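Local coordinates for putative carbonic anhydrase (Streptococcus mutans, PDB 3LAS) that catalyses the zinc-dependent, reversible hydration of carbon dioxide to hydrogencarbonate as a beta-class carbonic anhydrase, at the interface of chains A and B. Coordinates in Å, arbitrary orientation; residue numbers count along the deposited sequence, not the author numbering. Chains: chain A/B, Putative carbonic anhydrase.

The interface of chains A and B. Residues chain A 5, 9; chain B 31-33, 85.
The carboxylate of B:Glu85 accepts a hydrogen bond from the backbone of A:Tyr5. B:Glu85 OE1 lies 3.0 Å from A:Tyr5 N, with an angle of 146° at the hydrogen. OE1 uses its syn lone pair, the one on the side of OE2. CG of B:Glu85 stands anti to its own backbone N (chi1 176°), and the chain runs extended from there to bring the carboxylate to the amide. A:Tyr5 N is at the N-terminal end of helix 5-20, where the helix would be expected to favour a negatively charged carboxylate.

The A:Tyr5 ring lies over B:Thr31. CB of B:Thr31 is under one face, 3.7 Å from the ring centroid, in a CH-pi contact. The methyl CG2 of B:Thr31 is 3.7 Å from A:Tyr5 CD1. Over the same face, toward the opposite rim, the carbonyl B:Thr31 O lies 3.3 Å from A:Tyr5 CD2. The ring thus rests on both side chain and backbone of one residue. The guanidinium of B:Arg32 meets the ring at its edge, in plane, where B:Arg32 NH2 is 4.0 Å from A:Tyr5 CE2. This is a loose contact and no cation-pi stack.

B:Val33 fills in beside this pair with both methyls. B:Val33 CG2 packs on A:Tyr5 CB at 3.6 Å. B:Val33 CG1, anti to the backbone N (chi1 176°), meets A:Phe9 CE2 tip to tip at 3.9 Å. A:Phe9 is one helical turn on from A:Tyr5, and the carbonyl O of A:Tyr5 lies above one face of its ring, toward the rim.

A:Tyr5 and A:Phe9 come from the start of helix 5-20 of chain A. This N-terminal helix reaches across to chain B. It packs on B:Thr31 and B:Arg32 in the loop before strand 33-38 and on B:Val33 at the start of that strand, and is hydrogen-bonded by B:Glu85 at the start of strand 85-91. The two-fold repeats the contact with the chains exchanged, as suits the dimer typical of beta-class enzymes.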
ATOM      1  N   TYR A   5     -15.116  12.661  -4.158  1.00  9.05           N
ATOM      2  CA  TYR A   5     -14.291  12.911  -3.003  1.00  9.37           C
ATOM      3  C   TYR A   5     -12.872  13.336  -3.389  1.00 10.32           C
ATOM      4  O   TYR A   5     -12.215  13.990  -2.547  1.00 10.03           O
ATOM      5  CB  TYR A   5     -14.261  11.691  -2.002  1.00 10.97           C
ATOM      6  CG  TYR A   5     -15.279  11.852  -0.947  1.00 12.09           C
ATOM      7  CD1 TYR A   5     -15.011  12.625   0.165  1.00 13.51           C
ATOM      8  CD2 TYR A   5     -16.511  11.183  -1.028  1.00 15.28           C
ATOM      9  CE1 TYR A   5     -15.903  12.846   1.194  1.00 16.16           C
ATOM     10  CE2 TYR A   5     -17.432  11.352   0.010  1.00 20.27           C
ATOM     11  CZ  TYR A   5     -17.102  12.192   1.091  1.00 21.42           C
ATOM     12  OH  TYR A   5     -18.019  12.371   2.150  1.00 32.41           O
ATOM     13  N   PHE A   9     -10.425  15.982  -1.408  1.00 10.22           N
ATOM     14  CA  PHE A   9      -9.038  15.757  -0.998  1.00 10.82           C
ATOM     15  C   PHE A   9      -8.128  16.873  -1.498  1.00  9.90           C
ATOM     16  O   PHE A   9      -7.233  17.319  -0.777  1.00 10.38           O
ATOM     17  CB  PHE A   9      -8.545  14.408  -1.596  1.00 10.23           C
ATOM     18  CG  PHE A   9      -9.253  13.178  -1.112  1.00 10.08           C
ATOM     19  CD1 PHE A   9     -10.110  13.219  -0.019  1.00 11.53           C
ATOM     20  CD2 PHE A   9      -9.070  12.002  -1.838  1.00 12.85           C
ATOM     21  CE1 PHE A   9     -10.810  12.029   0.372  1.00 12.88           C
ATOM     22  CE2 PHE A   9      -9.749  10.864  -1.412  1.00 13.78           C
ATOM     23  CZ  PHE A   9     -10.582  10.857  -0.391  1.00 12.65           C
TER
ATOM     24  N   THR B  31     -15.694   7.460   2.730  1.00  7.72           N
ATOM     25  CA  THR B  31     -15.688   8.243   1.478  1.00  7.86           C
ATOM     26  C   THR B  31     -15.873   7.386   0.271  1.00  8.37           C
ATOM     27  O   THR B  31     -16.035   7.923  -0.828  1.00  9.06           O
ATOM     28  CB  THR B  31     -14.398   9.019   1.271  1.00  9.39           C
ATOM     29  OG1 THR B  31     -13.332   8.089   0.998  1.00  8.91           O
ATOM     30  CG2 THR B  31     -14.038   9.918   2.481  1.00 10.43           C
ATOM     31  N   ARG B  32     -15.889   6.047   0.445  1.00  7.30           N
ATOM     32  CA  ARG B  32     -16.086   5.121  -0.675  1.00  8.56           C
ATOM     33  C   ARG B  32     -14.954   5.231  -1.698  1.00  8.08           C
ATOM     34  O   ARG B  32     -15.113   4.920  -2.881  1.00  7.99           O
ATOM     35  CB  ARG B  32     -17.463   5.229  -1.364  1.00  9.64           C
ATOM     36  CG  ARG B  32     -18.594   5.188  -0.364  1.00 12.97           C
ATOM     37  CD  ARG B  32     -19.981   5.583  -1.054  1.00 16.61           C
ATOM     38  NE  ARG B  32     -20.010   6.883  -1.700  1.00 14.16           N
ATOM     39  CZ  ARG B  32     -20.249   8.051  -1.099  1.00 15.25           C
ATOM     40  NH1 ARG B  32     -20.497   8.023   0.186  1.00 18.31           N
ATOM     41  NH2 ARG B  32     -20.203   9.156  -1.821  1.00 17.43           N
ATOM     42  N   VAL B  33     -13.773   5.681  -1.248  1.00  7.97           N
ATOM     43  CA  VAL B  33     -12.608   5.801  -2.166  1.00  7.75           C
ATOM     44  C   VAL B  33     -11.500   4.807  -1.790  1.00  7.75           C
ATOM     45  O   VAL B  33     -11.269   4.490  -0.607  1.00  7.80           O
ATOM     46  CB  VAL B  33     -11.989   7.212  -2.007  1.00  6.97           C
ATOM     47  CG1 VAL B  33     -10.708   7.366  -2.870  1.00 10.59           C
ATOM     48  CG2 VAL B  33     -13.018   8.292  -2.386  1.00  8.76           C
ATOM     49  N   GLU B  85     -14.913   4.705  -6.068  1.00  8.43           N
ATOM     50  CA  GLU B  85     -14.025   5.738  -6.605  1.00  8.78           C
ATOM     51  C   GLU B  85     -12.582   5.330  -6.399  1.00  7.02           C
ATOM     52  O   GLU B  85     -12.284   4.723  -5.361  1.00  7.71           O
ATOM     53  CB  GLU B  85     -14.336   7.074  -5.868  1.00  9.36           C
ATOM     54  CG  GLU B  85     -13.403   8.206  -6.279  1.00  9.06           C
ATOM     55  CD  GLU B  85     -13.866   9.596  -5.822  1.00 10.14           C
ATOM     56  OE1 GLU B  85     -14.823   9.784  -5.017  1.00 10.39           O
ATOM     57  OE2 GLU B  85     -13.199  10.561  -6.247  1.00 10.86           O
TER